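Local coordinates for protein Ceg4 (Legionella pneumophila subsp. pneumophila, PDB 6AOK) that dephosphorylates phosphotyrosine as a HAD-like, magnesium-binding phosphatase effector, probably through its N-terminal domain, and attenuates activation of eukaryotic MAPK pathways, at residues Gly142-His154 with Asp171-Tyr184. Sequence-based numbering, arbitrary orientation. Where two conformers were deposited one is given.
Sequences GYKFNDVNSRLNH and DYAEMLRAVKGKGY
Glu174 OE1 takes the N-H of Phe145, 3.0 Å from Phe145 N, through the lone pair facing away from OE2. A water adds to the grip: it accepts from Lys144 N and lies 2.7 Å from Glu174 OE1 and 2.8 Å from Asp171 OD1. A carboxylate suits this helix start, where N-H groups lack intrahelical acceptors; the Tyr143 ring crosses it nearly at right angles, bringing CD1 and CE1 toward OE1. Lys144 lays its methylenes across Asp171 CB and beside the selenium of Met175, a selenomethionine. Its chain, extended beyond CG, sends NZ on to salt bridges with Asp166 and Asp18, a magnesium ligand. Such a lysine is characteristic of the HAD-like Rossmannoid fold, where it probably offsets the negative charge of the aspartates round the magnesium ion.

Helices 144-153 and 171-180 run side by side at 26° over the parallel sheet, their axes 7.9 Å apart. Small Ala178 permits this closeness, its CB 3.6 Å from Val148 CG1, while Phe145 brings CE1 to within 3.6 Å of Ala178 CA. Val148 sets its other methyl, CG2, against Met175. Branched Leu152 divides its methyls between Val179 and the Tyr184 ring. Lys182, bent at chi2 (-71°) and again at chi4, lays CG on Leu152 CB and turns NZ back to Asn149 OD1 at 2.9 Å, tilted 27° from the amide carbonyl plane; a second water links that oxygen to Ala178 O.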
loop_
_atom_site.group_PDB
_atom_site.type_symbol
_atom_site.label_atom_id
_atom_site.label_comp_id
_atom_site.label_asym_id
_atom_site.label_seq_id
_atom_site.Cartn_x
_atom_site.Cartn_y
_atom_site.Cartn_z
ATOM N N GLY A 142 4.590 11.392 6.651
ATOM C CA GLY A 142 4.149 12.447 5.779
ATOM C C GLY A 142 5.265 13.012 4.948
ATOM O O GLY A 142 5.008 13.784 4.027
ATOM N N TYR A 143 6.497 12.620 5.227
ATOM C CA TYR A 143 7.642 13.081 4.453
ATOM C C TYR A 143 8.235 11.824 3.832
ATOM O O TYR A 143 8.982 11.085 4.495
ATOM C CB TYR A 143 8.651 13.806 5.342
ATOM C CG TYR A 143 9.824 14.391 4.577
ATOM C CD1 TYR A 143 9.703 14.749 3.221
ATOM C CD2 TYR A 143 11.055 14.596 5.221
ATOM C CE1 TYR A 143 10.774 15.318 2.532
ATOM C CE2 TYR A 143 12.117 15.126 4.554
ATOM C CZ TYR A 143 11.980 15.491 3.225
ATOM O OH TYR A 143 13.072 16.003 2.617
ATOM N N LYS A 144 7.876 11.565 2.563
ATOM C CA LYS A 144 8.220 10.279 1.973
ATOM C C LYS A 144 9.730 10.089 1.818
ATOM O O LYS A 144 10.225 8.960 1.936
ATOM C CB LYS A 144 7.493 10.128 0.627
ATOM C CG LYS A 144 5.964 10.142 0.793
ATOM C CD LYS A 144 5.243 9.293 -0.299
ATOM C CE LYS A 144 3.741 9.442 -0.171
ATOM N NZ LYS A 144 2.932 8.625 -1.143
ATOM N N PHE A 145 10.475 11.154 1.518
ATOM C CA PHE A 145 11.925 10.991 1.415
ATOM C C PHE A 145 12.496 10.430 2.713
ATOM O O PHE A 145 13.303 9.500 2.691
ATOM C CB PHE A 145 12.633 12.310 1.084
ATOM C CG PHE A 145 14.147 12.173 1.119
ATOM C CD1 PHE A 145 14.819 11.659 0.035
ATOM C CD2 PHE A 145 14.863 12.456 2.275
ATOM C CE1 PHE A 145 16.225 11.491 0.063
ATOM C CE2 PHE A 145 16.235 12.280 2.336
ATOM C CZ PHE A 145 16.927 11.794 1.201
ATOM N N ASN A 146 12.106 11.005 3.860
ATOM C CA ASN A 146 12.681 10.539 5.121
ATOM C C ASN A 146 12.201 9.141 5.432
ATOM O O ASN A 146 12.966 8.314 5.960
ATOM C CB ASN A 146 12.308 11.487 6.269
ATOM C CG ASN A 146 13.365 12.577 6.492
ATOM O OD1 ASN A 146 14.407 12.631 5.794
ATOM N ND2 ASN A 146 13.096 13.473 7.453
ATOM N N ASP A 147 10.933 8.851 5.121
ATOM C CA ASP A 147 10.419 7.516 5.407
ATOM C C ASP A 147 11.175 6.451 4.609
ATOM O O ASP A 147 11.542 5.405 5.157
ATOM C CB ASP A 147 8.925 7.451 5.125
ATOM C CG ASP A 147 8.075 7.947 6.326
ATOM O OD1 ASP A 147 8.641 8.192 7.416
ATOM O OD2 ASP A 147 6.844 8.103 6.194
ATOM N N VAL A 148 11.397 6.676 3.314
ATOM C CA VAL A 148 12.107 5.655 2.528
ATOM C C VAL A 148 13.600 5.630 2.900
ATOM O O VAL A 148 14.251 4.567 2.945
ATOM C CB VAL A 148 11.892 5.934 1.029
ATOM C CG1 VAL A 148 12.742 5.010 0.122
ATOM C CG2 VAL A 148 10.383 5.847 0.725
ATOM N N ASN A 149 14.183 6.812 3.109
ATOM C CA ASN A 149 15.589 6.868 3.460
ATOM C C ASN A 149 15.846 6.108 4.752
ATOM O O ASN A 149 16.813 5.341 4.859
ATOM C CB ASN A 149 16.031 8.321 3.606
ATOM C CG ASN A 149 17.524 8.434 3.919
ATOM O OD1 ASN A 149 18.352 8.141 3.063
ATOM N ND2 ASN A 149 17.870 8.860 5.146
ATOM N N SER A 150 15.004 6.332 5.755
ATOM C CA SER A 150 15.183 5.653 7.036
ATOM C C SER A 150 14.924 4.150 6.910
ATOM O O SER A 150 15.649 3.327 7.475
ATOM C CB SER A 150 14.245 6.273 8.075
ATOM O OG SER A 150 14.701 7.548 8.480
ATOM N N ARG A 151 13.890 3.772 6.182
ATOM C CA ARG A 151 13.581 2.355 6.014
ATOM C C ARG A 151 14.699 1.612 5.271
ATOM O O ARG A 151 15.098 0.505 5.671
ATOM C CB ARG A 151 12.257 2.237 5.273
ATOM C CG ARG A 151 11.838 0.796 5.068
ATOM C CD ARG A 151 11.546 0.147 6.423
ATOM N NE ARG A 151 10.876 -1.125 6.181
ATOM C CZ ARG A 151 11.114 -2.232 6.862
ATOM N NH1 ARG A 151 12.055 -2.235 7.792
ATOM N NH2 ARG A 151 10.402 -3.318 6.600
ATOM N N LEU A 152 15.255 2.208 4.217
ATOM C CA LEU A 152 16.327 1.517 3.482
ATOM C C LEU A 152 17.636 1.469 4.271
ATOM O O LEU A 152 18.532 0.671 3.949
ATOM C CB LEU A 152 16.559 2.189 2.129
ATOM C CG LEU A 152 15.587 1.860 0.995
ATOM C CD1 LEU A 152 15.939 2.702 -0.261
ATOM C CD2 LEU A 152 15.664 0.363 0.677
ATOM N N ASN A 153 17.776 2.318 5.283
ATOM C CA ASN A 153 18.908 2.229 6.189
ATOM C C ASN A 153 18.787 1.037 7.127
ATOM O O ASN A 153 19.799 0.630 7.688
ATOM C CB ASN A 153 19.025 3.527 7.032
ATOM C CG ASN A 153 20.340 3.608 7.830
ATOM O OD1 ASN A 153 21.436 3.423 7.281
ATOM N ND2 ASN A 153 20.223 3.850 9.141
ATOM N N HIS A 154 17.573 0.510 7.345
ATOM C CA HIS A 154 17.392 -0.593 8.290
ATOM C C HIS A 154 18.195 -1.799 7.836
ATOM O O HIS A 154 18.354 -2.030 6.633
ATOM C CB HIS A 154 15.933 -0.995 8.428
ATOM C CG HIS A 154 15.096 0.063 9.066
ATOM N ND1 HIS A 154 13.724 0.112 8.932
ATOM C CD2 HIS A 154 15.449 1.126 9.838
ATOM C CE1 HIS A 154 13.268 1.183 9.575
ATOM N NE2 HIS A 154 14.293 1.803 10.151
ATOM N N ASP A 171 5.928 13.366 -4.673
ATOM C CA ASP A 171 6.204 12.298 -3.715
ATOM C C ASP A 171 6.970 11.151 -4.370
ATOM O O ASP A 171 7.911 10.599 -3.772
ATOM C CB ASP A 171 4.903 11.815 -3.081
ATOM C CG ASP A 171 4.272 12.882 -2.158
ATOM O OD1 ASP A 171 4.948 13.359 -1.237
ATOM O OD2 ASP A 171 3.096 13.233 -2.356
ATOM N N TYR A 172 6.633 10.823 -5.624
ATOM C CA TYR A 172 7.423 9.849 -6.377
ATOM C C TYR A 172 8.897 10.250 -6.409
ATOM O O TYR A 172 9.800 9.448 -6.089
ATOM C CB TYR A 172 6.877 9.751 -7.814
ATOM C CG TYR A 172 7.702 8.809 -8.671
ATOM C CD1 TYR A 172 7.415 7.452 -8.720
ATOM C CD2 TYR A 172 8.776 9.271 -9.397
ATOM C CE1 TYR A 172 8.168 6.603 -9.488
ATOM C CE2 TYR A 172 9.521 8.435 -10.181
ATOM C CZ TYR A 172 9.197 7.095 -10.228
ATOM O OH TYR A 172 9.972 6.247 -10.994
ATOM N N ALA A 173 9.144 11.512 -6.718
ATOM C CA ALA A 173 10.495 12.017 -6.921
ATOM C C ALA A 173 11.311 11.916 -5.642
ATOM O O ALA A 173 12.502 11.600 -5.696
ATOM C CB ALA A 173 10.436 13.470 -7.420
ATOM N N GLU A 174 10.685 12.206 -4.493
ATOM C CA GLU A 174 11.298 11.992 -3.177
ATOM C C GLU A 174 11.672 10.543 -2.920
ATOM O O GLU A 174 12.760 10.264 -2.426
ATOM C CB GLU A 174 10.344 12.437 -2.063
ATOM C CG GLU A 174 10.147 13.965 -1.983
ATOM C CD GLU A 174 9.226 14.308 -0.815
ATOM O OE1 GLU A 174 9.128 13.524 0.164
ATOM O OE2 GLU A 174 8.626 15.388 -0.868
HETATM N N MSE A 175 10.776 9.614 -3.179
HETATM C CA MSE A 175 11.116 8.245 -2.945
HETATM C C MSE A 175 12.233 7.788 -3.853
HETATM O O MSE A 175 13.122 7.127 -3.438
HETATM C CB MSE A 175 9.918 7.338 -3.100
HETATM C CG MSE A 175 8.778 7.734 -2.179
HETATM SE SE MSE A 175 7.529 6.261 -1.788
HETATM C CE MSE A 175 6.487 6.554 -3.439
ATOM N N LEU A 176 12.166 8.196 -5.095
ATOM C CA LEU A 176 13.221 7.823 -6.048
ATOM C C LEU A 176 14.579 8.386 -5.627
ATOM O O LEU A 176 15.603 7.703 -5.733
ATOM C CB LEU A 176 12.841 8.330 -7.431
ATOM C CG LEU A 176 13.840 7.963 -8.509
ATOM C CD1 LEU A 176 13.881 6.420 -8.755
ATOM C CD2 LEU A 176 13.477 8.736 -9.799
ATOM N N ARG A 177 14.597 9.645 -5.153
ATOM C CA ARG A 177 15.817 10.249 -4.598
ATOM C C ARG A 177 16.383 9.420 -3.440
ATOM O O ARG A 177 17.601 9.202 -3.343
ATOM C CB ARG A 177 15.484 11.671 -4.113
ATOM C CG ARG A 177 16.594 12.673 -4.209
ATOM C CD ARG A 177 16.062 14.040 -4.746
ATOM N NE ARG A 177 14.793 14.423 -4.118
ATOM C CZ ARG A 177 13.754 14.953 -4.778
ATOM N NH1 ARG A 177 13.826 15.172 -6.092
ATOM N NH2 ARG A 177 12.639 15.255 -4.138
ATOM N N ALA A 178 15.504 8.970 -2.535
ATOM C CA ALA A 178 15.913 8.186 -1.377
ATOM C C ALA A 178 16.484 6.836 -1.798
ATOM O O ALA A 178 17.497 6.370 -1.256
ATOM C CB ALA A 178 14.711 8.007 -0.436
ATOM N N VAL A 179 15.863 6.216 -2.799
ATOM C CA VAL A 179 16.315 4.906 -3.253
ATOM C C VAL A 179 17.674 5.030 -3.943
ATOM O O VAL A 179 18.562 4.209 -3.720
ATOM C CB VAL A 179 15.250 4.278 -4.172
ATOM C CG1 VAL A 179 15.818 3.026 -4.879
ATOM C CG2 VAL A 179 14.009 3.875 -3.363
ATOM N N LYS A 180 17.847 6.036 -4.813
ATOM C CA LYS A 180 19.147 6.222 -5.448
ATOM C C LYS A 180 20.203 6.621 -4.423
ATOM O O LYS A 180 21.355 6.240 -4.555
ATOM C CB LYS A 180 19.057 7.262 -6.562
ATOM C CG LYS A 180 18.264 6.824 -7.782
ATOM C CD LYS A 180 18.213 7.981 -8.791
ATOM C CE LYS A 180 17.342 7.656 -9.974
ATOM N NZ LYS A 180 17.914 6.578 -10.826
ATOM N N GLY A 181 19.811 7.348 -3.383
ATOM C CA GLY A 181 20.763 7.697 -2.326
ATOM C C GLY A 181 21.118 6.542 -1.418
ATOM O O GLY A 181 21.878 6.720 -0.452
ATOM N N LYS A 182 20.543 5.366 -1.676
ATOM C CA LYS A 182 20.953 4.150 -0.982
ATOM C C LYS A 182 21.640 3.160 -1.926
ATOM O O LYS A 182 21.777 1.971 -1.602
ATOM C CB LYS A 182 19.757 3.519 -0.282
ATOM C CG LYS A 182 19.306 4.317 0.951
ATOM C CD LYS A 182 20.348 4.193 2.116
ATOM C CE LYS A 182 20.211 5.325 3.170
ATOM N NZ LYS A 182 20.826 6.610 2.634
ATOM N N GLY A 183 22.148 3.643 -3.062
ATOM C CA GLY A 183 23.011 2.841 -3.898
ATOM C C GLY A 183 22.331 2.030 -4.978
ATOM O O GLY A 183 23.010 1.350 -5.722
ATOM N N TYR A 184 21.020 2.089 -5.113
ATOM C CA TYR A 184 20.356 1.343 -6.170
ATOM C C TYR A 184 20.428 2.106 -7.484
ATOM O O TYR A 184 20.292 3.329 -7.508
ATOM C CB TYR A 184 18.887 1.117 -5.784
ATOM C CG TYR A 184 18.758 0.161 -4.587
ATOM C CD1 TYR A 184 18.821 -1.205 -4.772
ATOM C CD2 TYR A 184 18.617 0.648 -3.287
ATOM C CE1 TYR A 184 18.725 -2.070 -3.713
ATOM C CE2 TYR A 184 18.523 -0.222 -2.216
ATOM C CZ TYR A 184 18.586 -1.585 -2.448
ATOM O OH TYR A 184 18.524 -2.480 -1.406
HETATM O O HOH W 1 6.531 13.815 0.979
HETATM O O HOH W 2 18.861 7.965 0.547
#